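PDB 4AO9: beta-phenylalanine aminotransferase from Variovorax paradoxus, which probably catalyses the pyridoxal phosphate-dependent transfer of the amino group of beta-phenylalanine to a keto acid acceptor. Local coordinates for residues 98-103 with 286-291; 92-97 with 422-427; 293-298 with 325-330; 260-265 with 282-287. One frame throughout, in Å; residues are numbered along the deposited sequence.

Contact 1: residues 98-103 with 286-291. With PLP (pyridoxal-5'-phosphate), chain C.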
loop_
_atom_site.group_PDB
_atom_site.type_symbol
_atom_site.label_atom_id
_atom_site.label_comp_id
_atom_site.label_asym_id
_atom_site.label_seq_id
_atom_site.Cartn_x
_atom_site.Cartn_y
_atom_site.Cartn_z
ATOM N N ALA A 98 -4.596 -11.538 -8.753
ATOM C CA ALA A 98 -5.344 -11.157 -7.550
ATOM C C ALA A 98 -6.801 -11.619 -7.614
ATOM O O ALA A 98 -7.413 -11.911 -6.584
ATOM C CB ALA A 98 -5.263 -9.637 -7.310
ATOM N N GLY A 99 -7.343 -11.696 -8.832
ATOM C CA GLY A 99 -8.777 -11.937 -9.049
ATOM C C GLY A 99 -9.163 -13.403 -9.189
ATOM O O GLY A 99 -10.009 -13.758 -10.006
ATOM N N VAL A 100 -8.578 -14.261 -8.358
ATOM C CA VAL A 100 -8.797 -15.703 -8.483
ATOM C C VAL A 100 -10.255 -16.101 -8.234
ATOM O O VAL A 100 -10.696 -17.170 -8.675
ATOM C CB VAL A 100 -7.813 -16.519 -7.585
ATOM C CG1 VAL A 100 -8.239 -16.501 -6.104
ATOM C CG2 VAL A 100 -7.666 -17.952 -8.104
ATOM N N TYR A 101 -11.001 -15.238 -7.548
ATOM C CA TYR A 101 -12.398 -15.528 -7.199
ATOM C C TYR A 101 -13.372 -15.077 -8.275
ATOM O O TYR A 101 -14.584 -15.277 -8.145
ATOM C CB TYR A 101 -12.761 -14.858 -5.867
ATOM C CG TYR A 101 -11.728 -15.086 -4.794
ATOM C CD1 TYR A 101 -11.690 -16.278 -4.082
ATOM C CD2 TYR A 101 -10.759 -14.115 -4.520
ATOM C CE1 TYR A 101 -10.722 -16.489 -3.095
ATOM C CE2 TYR A 101 -9.787 -14.331 -3.541
ATOM C CZ TYR A 101 -9.788 -15.511 -2.839
ATOM O OH TYR A 101 -8.816 -15.713 -1.881
ATOM N N GLY A 102 -12.845 -14.469 -9.334
ATOM C CA GLY A 102 -13.692 -13.812 -10.324
ATOM C C GLY A 102 -14.166 -12.454 -9.826
ATOM O O GLY A 102 -13.728 -11.949 -8.777
ATOM N N HIS A 103 -15.099 -11.864 -10.563
ATOM C CA HIS A 103 -15.450 -10.457 -10.354
ATOM C C HIS A 103 -16.633 -10.192 -9.443
ATOM O O HIS A 103 -16.897 -9.042 -9.115
ATOM C CB HIS A 103 -15.632 -9.780 -11.716
ATOM C CG HIS A 103 -14.426 -9.920 -12.582
ATOM N ND1 HIS A 103 -13.248 -9.258 -12.313
ATOM C CD2 HIS A 103 -14.179 -10.718 -13.648
ATOM C CE1 HIS A 103 -12.335 -9.615 -13.199
ATOM N NE2 HIS A 103 -12.873 -10.504 -14.021
ATOM N N GLY A 286 0.670 -11.698 -1.195
ATOM C CA GLY A 286 -0.156 -10.595 -1.643
ATOM C C GLY A 286 -1.232 -11.060 -2.587
ATOM O O GLY A 286 -1.669 -12.221 -2.556
ATOM N N LYS A 287 -1.653 -10.124 -3.430
ATOM C CA LYS A 287 -2.681 -10.354 -4.470
ATOM C C LYS A 287 -3.935 -11.070 -3.872
ATOM O O LYS A 287 -4.631 -10.481 -3.042
ATOM C CB LYS A 287 -2.036 -10.947 -5.735
ATOM C CG LYS A 287 -1.234 -9.780 -6.387
ATOM C CD LYS A 287 -0.864 -10.070 -7.832
ATOM C CE LYS A 287 -0.066 -8.950 -8.516
ATOM N NZ LYS A 287 1.384 -9.253 -8.468
ATOM N N TYR A 288 -4.209 -12.311 -4.252
ATOM C CA TYR A 288 -5.499 -12.940 -3.912
ATOM C C TYR A 288 -5.749 -13.227 -2.427
ATOM O O TYR A 288 -6.883 -13.491 -2.026
ATOM C CB TYR A 288 -5.645 -14.260 -4.681
ATOM C CG TYR A 288 -4.759 -15.338 -4.085
ATOM C CD1 TYR A 288 -3.401 -15.395 -4.400
ATOM C CD2 TYR A 288 -5.264 -16.265 -3.165
ATOM C CE1 TYR A 288 -2.575 -16.345 -3.831
ATOM C CE2 TYR A 288 -4.439 -17.236 -2.593
ATOM C CZ TYR A 288 -3.098 -17.265 -2.942
ATOM O OH TYR A 288 -2.280 -18.197 -2.358
ATOM N N ILE A 289 -4.696 -13.222 -1.615
ATOM C CA ILE A 289 -4.839 -13.590 -0.208
ATOM C C ILE A 289 -5.787 -12.648 0.551
ATOM O O ILE A 289 -6.420 -13.062 1.519
ATOM C CB ILE A 289 -3.448 -13.745 0.486
ATOM C CG1 ILE A 289 -2.618 -14.862 -0.169
ATOM C CG2 ILE A 289 -3.604 -14.008 1.976
ATOM C CD1 ILE A 289 -2.900 -16.270 0.352
ATOM N N GLY A 290 -5.917 -11.397 0.090
ATOM C CA GLY A 290 -6.860 -10.454 0.678
ATOM C C GLY A 290 -8.274 -10.503 0.126
ATOM O O GLY A 290 -9.035 -9.561 0.310
ATOM N N GLY A 291 -8.616 -11.593 -0.555
ATOM C CA GLY A 291 -9.975 -11.796 -1.067
ATOM C C GLY A 291 -10.372 -10.874 -2.200
ATOM O O GLY A 291 -11.561 -10.738 -2.510
HETATM N N1 PLP C . 5.892 -9.422 -6.131
HETATM C C2 PLP C . 5.331 -10.186 -7.067
HETATM C C2A PLP C . 6.041 -11.495 -7.419
HETATM C C3 PLP C . 4.134 -9.795 -7.675
HETATM O O3 PLP C . 3.634 -10.540 -8.538
HETATM C C4 PLP C . 3.494 -8.594 -7.330
HETATM C C4A PLP C . 2.164 -8.127 -7.952
HETATM C C5 PLP C . 4.154 -7.808 -6.357
HETATM C C6 PLP C . 5.345 -8.253 -5.784
HETATM C C5A PLP C . 3.579 -6.454 -5.900
HETATM O O4P PLP C . 2.380 -6.482 -5.247
HETATM P P PLP C . 1.507 -5.128 -5.251
HETATM O O1P PLP C . 1.103 -4.840 -6.747
HETATM O O2P PLP C . 2.388 -3.951 -4.702
HETATM O O3P PLP C . 0.360 -5.394 -4.334
#
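Residues 286-291 form the loop that carries the cofactor lysine, and through Lys287, Tyr288 and Gly291 it packs on Ala98, Val100 and Tyr101 of the 98-103 loop. Lys287 NZ is covalently bound to PLP C4A, as in the internal aldimine of PLP-dependent aminotransferases, and makes a weak hydrogen bond of 2.6 Å to PLP O3. The root of this side chain rests on Ala98, with the two CB atoms 3.8 Å apart, while its outer half leaves the contact for the cofactor. Next to it, Tyr288 CA comes within 3.4 Å of Ala98 O in a CA-H...O contact. The single hydrogen bond across the contact runs from Tyr101 OH to Tyr288 O (2.9 Å). The hydroxyl approaches 38° out of the carbonyl plane, and Gly291 N reaches the same oxygen from the opposite face, so two donors grip it. A type I turn from Gly99 to Gly102 presents Val100 and Tyr101 together. Val100 CG1, between the backbone N and the carbonyl carbon (chi1 77°), lies over the centre of the Tyr101 ring and wedges against Tyr288 CB at 3.7 Å. Nearer the root of the ring than the hydroxyl, Tyr101 CE2 touches Gly291 CA (3.5 Å), where the backbone has positive phi. The Tyr288 hydroxyl leads elsewhere, to a hydrogen bond with Ser265. Leu335 of helix 325-337 packs on both tyrosines, and Thr320 of the second subunit packs on Ala98 and Lys287.

Contact 2: residues 92-97 with 422-427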
loop_
_atom_site.group_PDB
_atom_site.type_symbol
_atom_site.label_atom_id
_atom_site.label_comp_id
_atom_site.label_asym_id
_atom_site.label_seq_id
_atom_site.Cartn_x
_atom_site.Cartn_y
_atom_site.Cartn_z
ATOM N N PHE A 92 -9.161 -13.880 -19.093
ATOM C CA PHE A 92 -7.979 -14.719 -18.922
ATOM C C PHE A 92 -6.790 -13.982 -18.312
ATOM O O PHE A 92 -5.641 -14.368 -18.506
ATOM C CB PHE A 92 -7.597 -15.383 -20.258
ATOM C CG PHE A 92 -8.404 -16.604 -20.562
ATOM C CD1 PHE A 92 -9.676 -16.495 -21.119
ATOM C CD2 PHE A 92 -7.910 -17.870 -20.243
ATOM C CE1 PHE A 92 -10.430 -17.634 -21.378
ATOM C CE2 PHE A 92 -8.653 -19.007 -20.506
ATOM C CZ PHE A 92 -9.918 -18.887 -21.067
ATOM N N ILE A 93 -7.078 -12.934 -17.549
ATOM C CA ILE A 93 -6.012 -12.205 -16.842
ATOM C C ILE A 93 -6.316 -12.007 -15.336
ATOM O O ILE A 93 -5.402 -11.999 -14.509
ATOM C CB ILE A 93 -5.612 -10.895 -17.612
ATOM C CG1 ILE A 93 -4.541 -10.093 -16.866
ATOM C CG2 ILE A 93 -6.836 -10.035 -17.894
ATOM C CD1 ILE A 93 -3.224 -10.856 -16.629
ATOM N N ALA A 94 -7.585 -11.841 -14.979
ATOM C CA ALA A 94 -8.021 -11.916 -13.575
ATOM C C ALA A 94 -7.154 -11.118 -12.594
ATOM O O ALA A 94 -6.587 -11.675 -11.641
ATOM C CB ALA A 94 -8.153 -13.397 -13.141
ATOM N N GLU A 95 -7.061 -9.814 -12.857
ATOM C CA GLU A 95 -6.341 -8.856 -12.017
ATOM C C GLU A 95 -4.914 -9.307 -11.706
ATOM O O GLU A 95 -4.429 -9.175 -10.582
ATOM C CB GLU A 95 -7.155 -8.526 -10.761
ATOM C CG GLU A 95 -6.818 -7.160 -10.140
ATOM C CD GLU A 95 -7.125 -6.005 -11.066
ATOM O OE1 GLU A 95 -6.266 -5.641 -11.887
ATOM O OE2 GLU A 95 -8.230 -5.442 -10.966
ATOM N N TYR A 96 -4.252 -9.844 -12.727
ATOM C CA TYR A 96 -2.841 -10.212 -12.623
ATOM C C TYR A 96 -2.610 -11.159 -11.447
ATOM O O TYR A 96 -1.634 -11.035 -10.716
ATOM C CB TYR A 96 -1.940 -8.948 -12.581
ATOM C CG TYR A 96 -1.827 -8.330 -13.964
ATOM C CD1 TYR A 96 -2.838 -7.509 -14.475
ATOM C CD2 TYR A 96 -0.747 -8.630 -14.788
ATOM C CE1 TYR A 96 -2.758 -6.984 -15.774
ATOM C CE2 TYR A 96 -0.655 -8.102 -16.071
ATOM C CZ TYR A 96 -1.661 -7.286 -16.555
ATOM O OH TYR A 96 -1.569 -6.786 -17.831
ATOM N N THR A 97 -3.546 -12.105 -11.310
ATOM C CA THR A 97 -3.594 -13.177 -10.286
ATOM C C THR A 97 -4.338 -12.823 -8.999
ATOM O O THR A 97 -4.674 -13.719 -8.230
ATOM C CB THR A 97 -2.221 -13.829 -9.920
ATOM O OG1 THR A 97 -1.509 -12.989 -8.999
ATOM C CG2 THR A 97 -1.364 -14.111 -11.148
ATOM N N VAL A 422 -3.983 -16.153 -16.889
ATOM C CA VAL A 422 -4.230 -16.419 -15.474
ATOM C C VAL A 422 -5.595 -17.070 -15.333
ATOM O O VAL A 422 -6.603 -16.460 -15.691
ATOM C CB VAL A 422 -4.235 -15.089 -14.659
ATOM C CG1 VAL A 422 -4.581 -15.324 -13.189
ATOM C CG2 VAL A 422 -2.897 -14.351 -14.778
ATOM N N LEU A 423 -5.634 -18.293 -14.814
ATOM C CA LEU A 423 -6.915 -18.943 -14.552
ATOM C C LEU A 423 -7.520 -18.429 -13.252
ATOM O O LEU A 423 -6.804 -18.104 -12.290
ATOM C CB LEU A 423 -6.762 -20.472 -14.515
ATOM C CG LEU A 423 -6.859 -21.259 -15.832
ATOM C CD1 LEU A 423 -6.459 -20.493 -17.116
ATOM C CD2 LEU A 423 -6.155 -22.591 -15.722
ATOM N N SER A 424 -8.842 -18.303 -13.253
ATOM C CA SER A 424 -9.610 -17.996 -12.054
ATOM C C SER A 424 -10.683 -19.065 -11.857
ATOM O O SER A 424 -11.000 -19.812 -12.794
ATOM C CB SER A 424 -10.220 -16.595 -12.152
ATOM O OG SER A 424 -11.018 -16.470 -13.319
ATOM N N LEU A 425 -11.252 -19.129 -10.655
ATOM C CA LEU A 425 -12.184 -20.213 -10.325
ATOM C C LEU A 425 -13.441 -20.318 -11.201
ATOM O O LEU A 425 -13.863 -21.433 -11.482
ATOM C CB LEU A 425 -12.571 -20.177 -8.847
ATOM C CG LEU A 425 -11.446 -20.395 -7.837
ATOM C CD1 LEU A 425 -11.924 -20.031 -6.444
ATOM C CD2 LEU A 425 -10.917 -21.835 -7.874
ATOM N N PRO A 426 -14.056 -19.185 -11.617
ATOM C CA PRO A 426 -15.292 -19.337 -12.415
ATOM C C PRO A 426 -15.083 -19.767 -13.863
ATOM O O PRO A 426 -16.062 -20.102 -14.530
ATOM C CB PRO A 426 -15.942 -17.945 -12.369
ATOM C CG PRO A 426 -15.243 -17.217 -11.266
ATOM C CD PRO A 426 -13.862 -17.789 -11.180
ATOM N N LEU A 427 -13.847 -19.765 -14.357
ATOM C CA LEU A 427 -13.607 -20.172 -15.745
ATOM C C LEU A 427 -14.036 -21.609 -15.968
ATOM O O LEU A 427 -13.632 -22.509 -15.229
ATOM C CB LEU A 427 -12.138 -20.061 -16.115
ATOM C CG LEU A 427 -11.587 -18.707 -16.527
ATOM C CD1 LEU A 427 -10.104 -18.905 -16.782
ATOM C CD2 LEU A 427 -12.264 -18.146 -17.772
#
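Phe92 meets the 422-427 segment with both ring and backbone. Leu427 CD1 sits over one ring face in a CH-pi contact, 4.3 Å from the centroid and 22° off the normal, while Phe92 O accepts a hydrogen bond from Val422 N (2.9 Å, 160° at the hydrogen). Ile93 follows, its carbonyl oxygen against Val422 CB at 3.3 Å. Its CG1 lies opposite the backbone N (chi1 178°), which directs the branch bearing CD1 toward Val422, CD1 to CG2 4.0 Å, with CD1 also over the centre of the Tyr96 ring. From Ala94 to Thr97 every phi is positive, and the first three residues have left-handed helical angles; weak bonds from Tyr96 N to Ile93 O and Thr97 N to Ala94 O close this left-handed turn. The turn follows strand 88-91 and packs against the exit of strand 420-422, just ahead of a type I turn from Ser424 to Leu427. Ala94 CB packs on Ser424 CB (3.9 Å) and Val422 CG1. At Thr97, CG2 crosses the valine branches at about a right angle, 3.9 Å from Val422 CG2, and OG1 donates to Tyr96 O (2.6 Å). An alanine here would lose both groups and probably open a gap beside Val422, leaving the Tyr96 carbonyl without that donor.

Contact 3: residues 293-298 with 325-330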
loop_
_atom_site.group_PDB
_atom_site.type_symbol
_atom_site.label_atom_id
_atom_site.label_comp_id
_atom_site.label_asym_id
_atom_site.label_seq_id
_atom_site.Cartn_x
_atom_site.Cartn_y
_atom_site.Cartn_z
ATOM N N MET A 293 -9.297 -7.661 -2.053
ATOM C CA MET A 293 -9.110 -6.352 -1.445
ATOM C C MET A 293 -7.614 -6.037 -1.323
ATOM O O MET A 293 -6.794 -6.949 -1.345
ATOM C CB MET A 293 -9.750 -6.326 -0.043
ATOM C CG MET A 293 -11.205 -6.799 0.016
ATOM S SD MET A 293 -12.326 -5.714 -0.881
ATOM C CE MET A 293 -12.098 -4.168 -0.006
ATOM N N SER A 294 -7.272 -4.759 -1.176
ATOM C CA SER A 294 -5.881 -4.327 -0.966
ATOM C C SER A 294 -5.242 -5.177 0.118
ATOM O O SER A 294 -5.825 -5.372 1.191
ATOM C CB SER A 294 -5.843 -2.867 -0.521
ATOM O OG SER A 294 -6.487 -2.712 0.736
ATOM N N PHE A 295 -4.059 -5.713 -0.161
ATOM C CA PHE A 295 -3.461 -6.667 0.769
ATOM C C PHE A 295 -2.005 -6.957 0.470
ATOM O O PHE A 295 -1.608 -7.005 -0.701
ATOM C CB PHE A 295 -4.223 -8.004 0.693
ATOM C CG PHE A 295 -3.613 -9.088 1.526
ATOM C CD1 PHE A 295 -3.976 -9.223 2.860
ATOM C CD2 PHE A 295 -2.668 -9.963 0.987
ATOM C CE1 PHE A 295 -3.402 -10.203 3.654
ATOM C CE2 PHE A 295 -2.065 -10.936 1.789
ATOM C CZ PHE A 295 -2.446 -11.055 3.115
ATOM N N GLY A 296 -1.229 -7.165 1.536
ATOM C CA GLY A 296 0.052 -7.870 1.462
ATOM C C GLY A 296 0.352 -8.439 2.840
ATOM O O GLY A 296 -0.325 -8.108 3.826
ATOM N N ALA A 297 1.344 -9.319 2.920
ATOM C CA ALA A 297 1.827 -9.795 4.230
ATOM C C ALA A 297 3.272 -10.214 4.109
ATOM O O ALA A 297 3.721 -10.637 3.052
ATOM C CB ALA A 297 0.975 -10.967 4.774
ATOM N N PHE A 298 4.015 -10.041 5.187
ATOM C CA PHE A 298 5.349 -10.623 5.279
ATOM C C PHE A 298 5.429 -11.394 6.569
ATOM O O PHE A 298 4.843 -10.998 7.577
ATOM C CB PHE A 298 6.465 -9.567 5.171
ATOM C CG PHE A 298 6.581 -8.635 6.359
ATOM C CD1 PHE A 298 5.678 -7.592 6.545
ATOM C CD2 PHE A 298 7.646 -8.768 7.263
ATOM C CE1 PHE A 298 5.800 -6.710 7.635
ATOM C CE2 PHE A 298 7.773 -7.900 8.350
ATOM C CZ PHE A 298 6.854 -6.876 8.534
ATOM N N VAL A 325 -10.806 -4.097 8.527
ATOM C CA VAL A 325 -11.735 -5.211 8.671
ATOM C C VAL A 325 -12.274 -5.757 7.364
ATOM O O VAL A 325 -12.617 -6.935 7.284
ATOM C CB VAL A 325 -12.922 -4.893 9.619
ATOM C CG1 VAL A 325 -12.446 -4.737 11.043
ATOM C CG2 VAL A 325 -13.709 -3.678 9.141
ATOM N N MET A 326 -12.354 -4.917 6.334
ATOM C CA MET A 326 -12.881 -5.401 5.058
ATOM C C MET A 326 -11.928 -6.391 4.393
ATOM O O MET A 326 -12.349 -7.460 3.958
ATOM C CB MET A 326 -13.208 -4.219 4.149
ATOM C CG MET A 326 -14.393 -3.413 4.688
ATOM S SD MET A 326 -14.534 -1.802 3.920
ATOM C CE MET A 326 -15.065 -2.282 2.274
ATOM N N THR A 327 -10.649 -6.038 4.334
ATOM C CA THR A 327 -9.618 -6.963 3.851
ATOM C C THR A 327 -9.551 -8.233 4.698
ATOM O O THR A 327 -9.490 -9.335 4.159
ATOM C CB THR A 327 -8.226 -6.292 3.809
ATOM O OG1 THR A 327 -8.272 -5.188 2.884
ATOM C CG2 THR A 327 -7.126 -7.286 3.382
ATOM N N MET A 328 -9.569 -8.083 6.017
ATOM C CA MET A 328 -9.470 -9.247 6.906
ATOM C C MET A 328 -10.652 -10.193 6.683
ATOM O O MET A 328 -10.474 -11.412 6.636
ATOM C CB MET A 328 -9.401 -8.828 8.378
ATOM C CG MET A 328 -8.224 -7.904 8.749
ATOM S SD MET A 328 -6.554 -8.564 8.560
ATOM C CE MET A 328 -6.075 -7.933 6.950
ATOM N N ALA A 329 -11.849 -9.630 6.535
ATOM C CA ALA A 329 -13.048 -10.434 6.293
ATOM C C ALA A 329 -13.005 -11.095 4.915
ATOM O O ALA A 329 -13.282 -12.295 4.783
ATOM C CB ALA A 329 -14.295 -9.568 6.439
ATOM N N ALA A 330 -12.652 -10.326 3.889
ATOM C CA ALA A 330 -12.668 -10.849 2.521
ATOM C C ALA A 330 -11.623 -11.939 2.343
ATOM O O ALA A 330 -11.887 -12.975 1.723
ATOM C CB ALA A 330 -12.429 -9.731 1.512
HETATM O O HOH W 1 -9.292 -3.024 1.637
#
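Met293 folds back on itself to lie along the start of helix 325-337. Chi1 (-52°) sets CG against Ala330 CB at 3.5 Å, and the bends at chi2 (-65°) and chi3 (-60°) curl the terminal methyl toward Met326, CE to CE 4.2 Å. One turn of the helix therefore offers Met326, Thr327 and Ala330 to the same methionine. Thr327 is the polar centre of the contact. Its OG1, beside the backbone N and opposite the carbonyl carbon, donates to Ser294 O (3.0 Å), lying in the plane of that carbonyl. Thr327 OG1 in turn accepts from a water 2.7 Å away, and this water is also hydrogen-bonded to Ser294 OG. The other branch, CG2, meets the edge of the Phe295 ring at CD1 (3.7 Å), the two side chains crossing at about a right angle. The 293-295 loop leads into strand 296-300 of the large mixed sheet, so the contact lays the first turn of a helix on the entry to a strand. A valine in place of Thr327 would remove the hydroxyl and is likely to leave the Ser294 carbonyl and the water without their shared partner. Here the dimer interface is close: Met293 packs on Met326 of the second subunit, and Ser294 OG makes a weak hydrogen bond to Ser294 OG of that subunit.

Contact 4: residues 260-265 with 282-287. With PLP (pyridoxal-5'-phosphate), chain C.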
loop_
_atom_site.group_PDB
_atom_site.type_symbol
_atom_site.label_atom_id
_atom_site.label_comp_id
_atom_site.label_asym_id
_atom_site.label_seq_id
_atom_site.Cartn_x
_atom_site.Cartn_y
_atom_site.Cartn_z
ATOM N N ASP A 260 9.690 -14.419 -2.453
ATOM C CA ASP A 260 8.549 -13.606 -2.834
ATOM C C ASP A 260 7.514 -14.540 -3.453
ATOM O O ASP A 260 7.651 -14.940 -4.609
ATOM C CB ASP A 260 9.004 -12.518 -3.822
ATOM C CG ASP A 260 7.859 -11.626 -4.276
ATOM O OD1 ASP A 260 6.684 -12.005 -4.106
ATOM O OD2 ASP A 260 8.140 -10.539 -4.806
ATOM N N GLU A 261 6.501 -14.890 -2.662
ATOM C CA GLU A 261 5.410 -15.751 -3.140
ATOM C C GLU A 261 4.122 -14.963 -3.326
ATOM O O GLU A 261 3.022 -15.518 -3.307
ATOM C CB GLU A 261 5.212 -16.973 -2.228
ATOM C CG GLU A 261 6.431 -17.911 -2.191
ATOM C CD GLU A 261 6.041 -19.361 -2.117
ATOM O OE1 GLU A 261 5.632 -19.906 -3.156
ATOM O OE2 GLU A 261 6.113 -19.932 -1.018
ATOM N N VAL A 262 4.258 -13.667 -3.594
ATOM C CA VAL A 262 3.060 -12.854 -3.865
ATOM C C VAL A 262 2.230 -13.489 -4.981
ATOM O O VAL A 262 1.007 -13.534 -4.894
ATOM C CB VAL A 262 3.425 -11.383 -4.180
ATOM C CG1 VAL A 262 2.215 -10.613 -4.737
ATOM C CG2 VAL A 262 3.985 -10.689 -2.936
ATOM N N MET A 263 2.898 -13.983 -6.013
ATOM C CA MET A 263 2.214 -14.730 -7.068
ATOM C C MET A 263 2.257 -16.247 -6.822
ATOM O O MET A 263 1.242 -16.937 -6.933
ATOM C CB MET A 263 2.830 -14.384 -8.420
ATOM C CG MET A 263 1.924 -14.637 -9.571
ATOM S SD MET A 263 2.620 -13.848 -11.027
ATOM C CE MET A 263 1.956 -12.191 -10.967
ATOM N N THR A 264 3.421 -16.782 -6.471
ATOM C CA THR A 264 3.586 -18.244 -6.454
ATOM C C THR A 264 2.859 -18.976 -5.320
ATOM O O THR A 264 2.753 -20.215 -5.338
ATOM C CB THR A 264 5.071 -18.678 -6.471
ATOM O OG1 THR A 264 5.723 -18.228 -5.283
ATOM C CG2 THR A 264 5.804 -18.112 -7.690
ATOM N N SER A 265 2.348 -18.244 -4.327
ATOM C CA SER A 265 1.650 -18.923 -3.228
ATOM C C SER A 265 0.397 -19.635 -3.707
ATOM O O SER A 265 -0.047 -20.576 -3.072
ATOM C CB SER A 265 1.297 -17.957 -2.105
ATOM O OG SER A 265 0.223 -17.136 -2.513
ATOM N N LEU A 282 12.082 -15.874 5.375
ATOM C CA LEU A 282 10.860 -15.065 5.292
ATOM C C LEU A 282 10.168 -15.374 3.980
ATOM O O LEU A 282 10.810 -15.837 3.018
ATOM C CB LEU A 282 11.152 -13.556 5.365
ATOM C CG LEU A 282 11.827 -13.036 6.639
ATOM C CD1 LEU A 282 12.252 -11.586 6.433
ATOM C CD2 LEU A 282 10.909 -13.144 7.850
ATOM N N THR A 283 8.867 -15.090 3.944
ATOM C CA THR A 283 8.045 -15.240 2.761
ATOM C C THR A 283 7.146 -14.016 2.679
ATOM O O THR A 283 6.595 -13.577 3.694
ATOM C CB THR A 283 7.168 -16.490 2.880
ATOM O OG1 THR A 283 8.021 -17.643 2.952
ATOM C CG2 THR A 283 6.232 -16.629 1.672
ATOM N N THR A 284 6.983 -13.491 1.469
ATOM C CA THR A 284 6.008 -12.424 1.254
ATOM C C THR A 284 4.825 -12.945 0.440
ATOM O O THR A 284 4.964 -13.857 -0.391
ATOM C CB THR A 284 6.640 -11.197 0.603
ATOM O OG1 THR A 284 7.253 -11.580 -0.637
ATOM C CG2 THR A 284 7.701 -10.590 1.542
ATOM N N LEU A 285 3.656 -12.375 0.736
ATOM C CA LEU A 285 2.383 -12.759 0.137
ATOM C C LEU A 285 1.618 -11.515 -0.282
ATOM O O LEU A 285 1.871 -10.416 0.212
ATOM C CB LEU A 285 1.541 -13.518 1.166
ATOM C CG LEU A 285 2.103 -14.820 1.717
ATOM C CD1 LEU A 285 1.221 -15.280 2.883
ATOM C CD2 LEU A 285 2.166 -15.895 0.640
ATOM N N GLY A 286 0.670 -11.698 -1.195
ATOM C CA GLY A 286 -0.156 -10.595 -1.643
ATOM C C GLY A 286 -1.232 -11.060 -2.587
ATOM O O GLY A 286 -1.669 -12.221 -2.556
ATOM N N LYS A 287 -1.653 -10.124 -3.430
ATOM C CA LYS A 287 -2.681 -10.354 -4.470
ATOM C C LYS A 287 -3.935 -11.070 -3.872
ATOM O O LYS A 287 -4.631 -10.481 -3.042
ATOM C CB LYS A 287 -2.036 -10.947 -5.735
ATOM C CG LYS A 287 -1.234 -9.780 -6.387
ATOM C CD LYS A 287 -0.864 -10.070 -7.832
ATOM C CE LYS A 287 -0.066 -8.950 -8.516
ATOM N NZ LYS A 287 1.384 -9.253 -8.468
HETATM N N1 PLP C . 5.892 -9.422 -6.131
HETATM C C2 PLP C . 5.331 -10.186 -7.067
HETATM C C2A PLP C . 6.041 -11.495 -7.419
HETATM C C3 PLP C . 4.134 -9.795 -7.675
HETATM O O3 PLP C . 3.634 -10.540 -8.538
HETATM C C4 PLP C . 3.494 -8.594 -7.330
HETATM C C4A PLP C . 2.164 -8.127 -7.952
HETATM C C5 PLP C . 4.154 -7.808 -6.357
HETATM C C6 PLP C . 5.345 -8.253 -5.784
HETATM C C5A PLP C . 3.579 -6.454 -5.900
HETATM O O4P PLP C . 2.380 -6.482 -5.247
HETATM P P PLP C . 1.507 -5.128 -5.251
HETATM O O1P PLP C . 1.103 -4.840 -6.747
HETATM O O2P PLP C . 2.388 -3.951 -4.702
HETATM O O3P PLP C . 0.360 -5.394 -4.334
HETATM O O HOH W 2 8.030 -19.631 0.980
HETATM O O HOH W 3 0.166 -14.408 -2.405
#
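One wall of the cofactor pocket forms where strand 256-260 ends beside strand 282-286, with Asp260 and Thr284 paired in a parallel bridge and Glu261 N donating to Thr284 O (2.9 Å). With CG trans to the backbone N (chi1 180°), Asp260 extends its carboxylate toward the cofactor, OD2 lying 2.8 Å from PLP N1, and the same oxygen accepts hydrogen bonds from His180 and Asn156. Its other oxygen closes an Asx turn: Val262 N donates to OD1 at 3.0 Å with an angle of 160° at the hydrogen, which fixes the rotation of the carboxylate. Asn156 also hydrogen-bonds Thr284 OG1, linking the neighbouring strand to the Asp260 carboxylate. The turn brings Val262 against one face of the pyridine ring, with CB over the ring and CG1 3.5 Å from PLP C4. On its other branch, Val262 CG2 packs on the Leu285 backbone. A beta carbon on Gly286 would fall tightly against Val262 CG1. Met263 CE lies 3.9 Å from Lys287 NZ, beside PLP O3. Farther from the cofactor, Ser265 CB touches Leu285 CD2 at 3.5 Å. Two waters join the segments: one donates to both Glu261 OE2 and Thr283 OG1, while another is held by Val262 O, Ser265 OG and Gly286 N. Thr283 OG1 also bonds Ser280, and Ser265 OG bonds Tyr288 OH. An aspartate facing the pyridine nitrogen, an aliphatic side chain two residues on lying on the ring, and a lysine beyond the next strand joined to the aldehyde carbon are the signature of the fold type I aminotransferases, to which class III belongs.

How the contacts relate
Contacts 1 and 4 share Gly286 and Lys287, so both include the PLP-bearing lysine; their centres are 13 Å apart, and Tyr288 OH and Ser265 OG, 2.7 Å apart, tie them. Contact 2 backs the lysine: Thr97 CG2 packs 3.7 Å from Met263 CG, and Tyr96 O lies near the Lys287 chain. It also runs on directly into contact 1, 9 Å away between centres, where Val100 O and Leu425 N are 2.8 Å apart. Contact 3 is joined to contact 4 through neighbouring strands 282-286 and 296-300, with Ala297 O 2.9 Å from Leu285 N, and lies about 19 Å from contact 2 between centres, without touching it.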